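Local coordinates for DHHA1 domain protein (Clostridium perfringens, PDB 3KEW), which probably hydrolyses wrongly charged tRNA, as do the zinc-binding editing domains of alanyl-tRNA synthetases and their free-standing relatives, at residues L121-L134 with K216-R230. Numbering follows the deposited sequence. Where two conformers were deposited one is given.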
# COMPACT_ATOMS: atom_id res chain seq x y z
N LEU A 121 -8.27 1.39 -4.97
CA LEU A 121 -7.01 1.76 -5.61
C LEU A 121 -6.97 1.06 -6.96
O LEU A 121 -6.86 -0.16 -7.02
CB LEU A 121 -5.82 1.36 -4.74
CG LEU A 121 -5.88 1.73 -3.24
CD1 LEU A 121 -4.72 1.07 -2.51
CD2 LEU A 121 -5.83 3.23 -3.03
N GLY A 122 -7.09 1.83 -8.03
CA GLY A 122 -7.06 1.25 -9.38
C GLY A 122 -5.81 1.69 -10.09
O GLY A 122 -5.06 2.52 -9.57
N LYS A 123 -5.58 1.19 -11.30
CA LYS A 123 -4.36 1.49 -12.04
C LYS A 123 -4.42 2.86 -12.65
O LYS A 123 -3.43 3.55 -12.74
CB LYS A 123 -4.11 0.46 -13.15
CG LYS A 123 -2.68 0.43 -13.73
CD LYS A 123 -1.64 1.09 -12.83
CE LYS A 123 -0.43 0.20 -12.58
NZ LYS A 123 0.85 0.98 -12.53
N GLU A 124 -5.60 3.25 -13.07
CA GLU A 124 -5.80 4.56 -13.69
C GLU A 124 -6.18 5.64 -12.67
O GLU A 124 -5.56 6.72 -12.63
CB GLU A 124 -6.84 4.49 -14.82
CG GLU A 124 -6.38 3.74 -16.09
CD GLU A 124 -5.05 4.26 -16.65
OE1 GLU A 124 -4.89 5.49 -16.80
OE2 GLU A 124 -4.17 3.42 -16.94
N ILE A 125 -7.18 5.34 -11.85
CA ILE A 125 -7.68 6.30 -10.86
C ILE A 125 -7.88 5.62 -9.50
O ILE A 125 -7.91 4.40 -9.42
CB ILE A 125 -9.00 7.00 -11.38
CG1 ILE A 125 -9.21 8.37 -10.71
CG2 ILE A 125 -10.22 6.08 -11.24
CD1 ILE A 125 -8.31 9.47 -11.22
N SER A 126 -7.98 6.41 -8.44
CA SER A 126 -8.28 5.86 -7.13
C SER A 126 -9.46 6.62 -6.55
O SER A 126 -9.64 7.80 -6.88
CB SER A 126 -7.09 5.99 -6.17
OG SER A 126 -5.90 5.45 -6.73
N THR A 127 -10.26 5.96 -5.72
CA THR A 127 -11.36 6.61 -5.02
C THR A 127 -11.31 6.42 -3.50
O THR A 127 -10.68 5.49 -2.98
CB THR A 127 -12.77 6.20 -5.55
OG1 THR A 127 -12.94 4.78 -5.42
CG2 THR A 127 -12.95 6.57 -7.01
N VAL A 128 -11.96 7.34 -2.81
CA VAL A 128 -12.24 7.25 -1.38
C VAL A 128 -13.71 7.70 -1.19
O VAL A 128 -14.15 8.66 -1.84
CB VAL A 128 -11.21 8.07 -0.53
CG1 VAL A 128 -11.28 9.61 -0.78
CG2 VAL A 128 -11.35 7.77 0.96
N ASP A 129 -14.47 6.98 -0.36
CA ASP A 129 -15.88 7.30 -0.09
C ASP A 129 -15.99 7.94 1.29
O ASP A 129 -15.57 7.35 2.27
CB ASP A 129 -16.76 6.04 -0.10
CG ASP A 129 -16.89 5.42 -1.49
OD1 ASP A 129 -16.31 5.94 -2.47
OD2 ASP A 129 -17.58 4.39 -1.60
N ILE A 130 -16.58 9.13 1.35
CA ILE A 130 -16.78 9.83 2.61
C ILE A 130 -18.27 9.83 2.92
O ILE A 130 -19.08 10.08 2.04
CB ILE A 130 -16.24 11.29 2.55
CG1 ILE A 130 -14.81 11.33 1.99
CG2 ILE A 130 -16.31 11.96 3.91
CD1 ILE A 130 -13.74 10.66 2.86
N VAL A 131 -18.63 9.54 4.17
CA VAL A 131 -20.04 9.45 4.56
C VAL A 131 -20.70 10.84 4.55
O VAL A 131 -20.21 11.78 5.18
CB VAL A 131 -20.22 8.79 5.95
CG1 VAL A 131 -21.69 8.52 6.20
CG2 VAL A 131 -19.42 7.50 6.07
N GLY A 132 -21.81 10.94 3.82
CA GLY A 132 -22.59 12.17 3.76
C GLY A 132 -22.34 12.99 2.51
O GLY A 132 -21.45 12.67 1.71
N PHE A 133 -23.15 14.03 2.34
CA PHE A 133 -22.97 15.01 1.28
C PHE A 133 -21.85 15.96 1.67
O PHE A 133 -21.74 16.37 2.83
CB PHE A 133 -24.27 15.78 1.02
CG PHE A 133 -24.10 17.01 0.15
CD1 PHE A 133 -24.01 16.89 -1.24
CD2 PHE A 133 -24.05 18.29 0.72
CE1 PHE A 133 -23.85 18.02 -2.06
CE2 PHE A 133 -23.89 19.43 -0.08
CZ PHE A 133 -23.79 19.29 -1.47
N LEU A 134 -21.01 16.29 0.70
CA LEU A 134 -19.96 17.28 0.90
C LEU A 134 -20.05 18.31 -0.20
O LEU A 134 -20.17 17.96 -1.38
CB LEU A 134 -18.58 16.63 0.88
CG LEU A 134 -18.20 15.56 1.90
CD1 LEU A 134 -16.92 14.89 1.43
CD2 LEU A 134 -18.02 16.17 3.27
N LYS A 216 -22.06 11.63 -5.84
CA LYS A 216 -22.78 10.92 -4.80
C LYS A 216 -22.81 9.42 -5.11
O LYS A 216 -23.01 9.02 -6.25
CB LYS A 216 -24.19 11.50 -4.62
CG LYS A 216 -25.04 10.82 -3.53
CD LYS A 216 -25.81 11.82 -2.68
CE LYS A 216 -25.00 12.27 -1.47
NZ LYS A 216 -25.83 13.04 -0.50
N HIS A 217 -22.56 8.61 -4.09
CA HIS A 217 -22.74 7.17 -4.21
C HIS A 217 -23.50 6.69 -2.98
O HIS A 217 -22.94 6.62 -1.88
CB HIS A 217 -21.41 6.42 -4.36
CG HIS A 217 -21.59 4.98 -4.73
ND1 HIS A 217 -21.78 3.99 -3.79
CD2 HIS A 217 -21.66 4.37 -5.93
CE1 HIS A 217 -21.93 2.83 -4.40
NE2 HIS A 217 -21.87 3.03 -5.70
N LYS A 218 -24.79 6.38 -3.19
CA LYS A 218 -25.72 6.06 -2.10
C LYS A 218 -25.65 7.10 -0.96
O LYS A 218 -25.98 8.25 -1.17
CB LYS A 218 -25.56 4.61 -1.62
CG LYS A 218 -25.66 3.60 -2.76
CD LYS A 218 -25.55 2.14 -2.32
CE LYS A 218 -25.78 1.22 -3.52
NZ LYS A 218 -25.94 -0.21 -3.12
N ASN A 219 -25.17 6.70 0.21
CA ASN A 219 -25.10 7.63 1.35
C ASN A 219 -23.75 8.33 1.49
O ASN A 219 -23.46 8.98 2.51
CB ASN A 219 -25.44 6.91 2.66
CG ASN A 219 -26.84 6.35 2.67
OD1 ASN A 219 -27.74 6.88 2.03
ND2 ASN A 219 -27.04 5.26 3.41
N ALA A 220 -22.93 8.24 0.44
CA ALA A 220 -21.56 8.71 0.49
C ALA A 220 -21.20 9.65 -0.67
O ALA A 220 -21.91 9.71 -1.67
CB ALA A 220 -20.60 7.49 0.53
N THR A 221 -20.09 10.38 -0.52
CA THR A 221 -19.48 11.10 -1.63
C THR A 221 -18.25 10.32 -2.09
O THR A 221 -17.28 10.19 -1.34
CB THR A 221 -19.08 12.55 -1.25
OG1 THR A 221 -20.21 13.23 -0.69
CG2 THR A 221 -18.59 13.32 -2.47
N ARG A 222 -18.31 9.79 -3.31
CA ARG A 222 -17.18 9.10 -3.92
C ARG A 222 -16.24 10.10 -4.58
O ARG A 222 -16.60 10.75 -5.56
CB ARG A 222 -17.68 8.08 -4.94
CG ARG A 222 -16.58 7.34 -5.69
CD ARG A 222 -17.06 5.97 -6.12
NE ARG A 222 -17.32 5.12 -4.96
CZ ARG A 222 -17.83 3.89 -5.03
NH1 ARG A 222 -18.14 3.36 -6.20
NH2 ARG A 222 -18.03 3.20 -3.92
N ILE A 223 -15.03 10.21 -4.03
CA ILE A 223 -14.04 11.20 -4.43
C ILE A 223 -12.90 10.57 -5.24
O ILE A 223 -12.22 9.69 -4.73
CB ILE A 223 -13.47 11.91 -3.17
CG1 ILE A 223 -14.59 12.62 -2.41
CG2 ILE A 223 -12.35 12.87 -3.54
CD1 ILE A 223 -14.14 13.31 -1.16
N GLU A 224 -12.71 10.99 -6.49
CA GLU A 224 -11.56 10.56 -7.30
C GLU A 224 -10.31 11.40 -7.03
O GLU A 224 -10.37 12.63 -7.06
CB GLU A 224 -11.87 10.64 -8.81
CG GLU A 224 -12.57 9.44 -9.37
CD GLU A 224 -12.94 9.59 -10.84
OE1 GLU A 224 -14.11 9.31 -11.17
OE2 GLU A 224 -12.08 9.99 -11.65
N TYR A 225 -9.18 10.75 -6.77
CA TYR A 225 -7.93 11.47 -6.50
C TYR A 225 -6.71 10.88 -7.20
O TYR A 225 -6.71 9.71 -7.62
CB TYR A 225 -7.67 11.58 -4.97
CG TYR A 225 -7.23 10.27 -4.36
CD1 TYR A 225 -8.18 9.38 -3.84
CD2 TYR A 225 -5.88 9.90 -4.32
CE1 TYR A 225 -7.79 8.17 -3.31
CE2 TYR A 225 -5.48 8.69 -3.79
CZ TYR A 225 -6.44 7.83 -3.28
OH TYR A 225 -6.05 6.63 -2.76
N VAL A 226 -5.66 11.69 -7.29
CA VAL A 226 -4.33 11.27 -7.76
C VAL A 226 -3.26 11.82 -6.83
O VAL A 226 -3.35 12.95 -6.36
CB VAL A 226 -4.04 11.74 -9.23
CG1 VAL A 226 -4.70 10.80 -10.23
CG2 VAL A 226 -4.52 13.17 -9.46
N ALA A 227 -2.26 11.00 -6.53
CA ALA A 227 -1.11 11.43 -5.75
C ALA A 227 0.17 11.16 -6.52
O ALA A 227 0.19 10.30 -7.41
CB ALA A 227 -1.08 10.73 -4.38
N GLY A 228 1.22 11.90 -6.20
CA GLY A 228 2.55 11.68 -6.77
C GLY A 228 2.66 11.97 -8.25
O GLY A 228 2.22 13.02 -8.72
N ASN A 229 3.23 11.01 -8.99
CA ASN A 229 3.50 11.15 -10.42
C ASN A 229 2.25 11.14 -11.29
O ASN A 229 2.26 11.64 -12.41
CB ASN A 229 4.48 10.06 -10.89
CG ASN A 229 5.47 9.65 -9.80
OD1 ASN A 229 6.47 10.34 -9.56
ND2 ASN A 229 5.20 8.53 -9.14
N ARG A 230 1.17 10.55 -10.76
CA ARG A 230 -0.15 10.58 -11.40
C ARG A 230 -0.76 11.99 -11.43
O ARG A 230 -1.53 12.32 -12.33
CB ARG A 230 -1.11 9.65 -10.66
CG ARG A 230 -0.88 8.17 -10.86
CD ARG A 230 -2.12 7.41 -10.42
NE ARG A 230 -1.88 5.98 -10.29
CZ ARG A 230 -2.84 5.07 -10.11
NH1 ARG A 230 -4.11 5.44 -10.06
NH2 ARG A 230 -2.52 3.78 -10.00
O HOH W 1 -4.77 7.44 -8.04
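Asp129 and Arg222 face each other as a non-hydrogen-bonded pair of antiparallel strands 126-131 and 220-227, and their side chains run together on one face of the sheet. The arginine presents its side edge: NE reaches Asp129 OD1 at 2.8 Å, while NH2 meets the syn lone pair of Asp129 OD2 at 2.6 Å. Carboxylate and guanidinium are nearly coplanar, 19° apart. The ring of His217, first residue of the type II' turn that ends at Ala220, lies against one face of the guanidinium.

Val128, Ile130, Ile223 and Tyr225 project from the other face, which helix 88-112 covers. Ile223 CD1 lies 3.8 Å from Ile130 CG1 and also touches Leu134 CD1. Tyr225 CG sits between its own backbone N and carbonyl carbon (chi1 73°), a torsion that lays the ring across Ser126, whose CB stands over one face, 3.9 Å from the centroid. The tyrosine OH bonds to Gln97 O of the helix. A water bridges Ser126 OG and Tyr225 O.

Both ends of the pairing are tied by side chains. Thr221 OG1 donates to Gly132 O (2.8 Å) where the first strand has ended. At the far end, Arg230 turns its NH1 and NH2 end-on to Gly122 O, 2.9 Å from NH2, with the oxygen in the guanidinium plane; its NE makes a salt bridge to Asp93.

These are the central strands of a four-stranded antiparallel sheet packed on a helix carrying zinc ligands His98 and His102, consistent with the editing-domain fold of alanyl- and threonyl-tRNA synthetases.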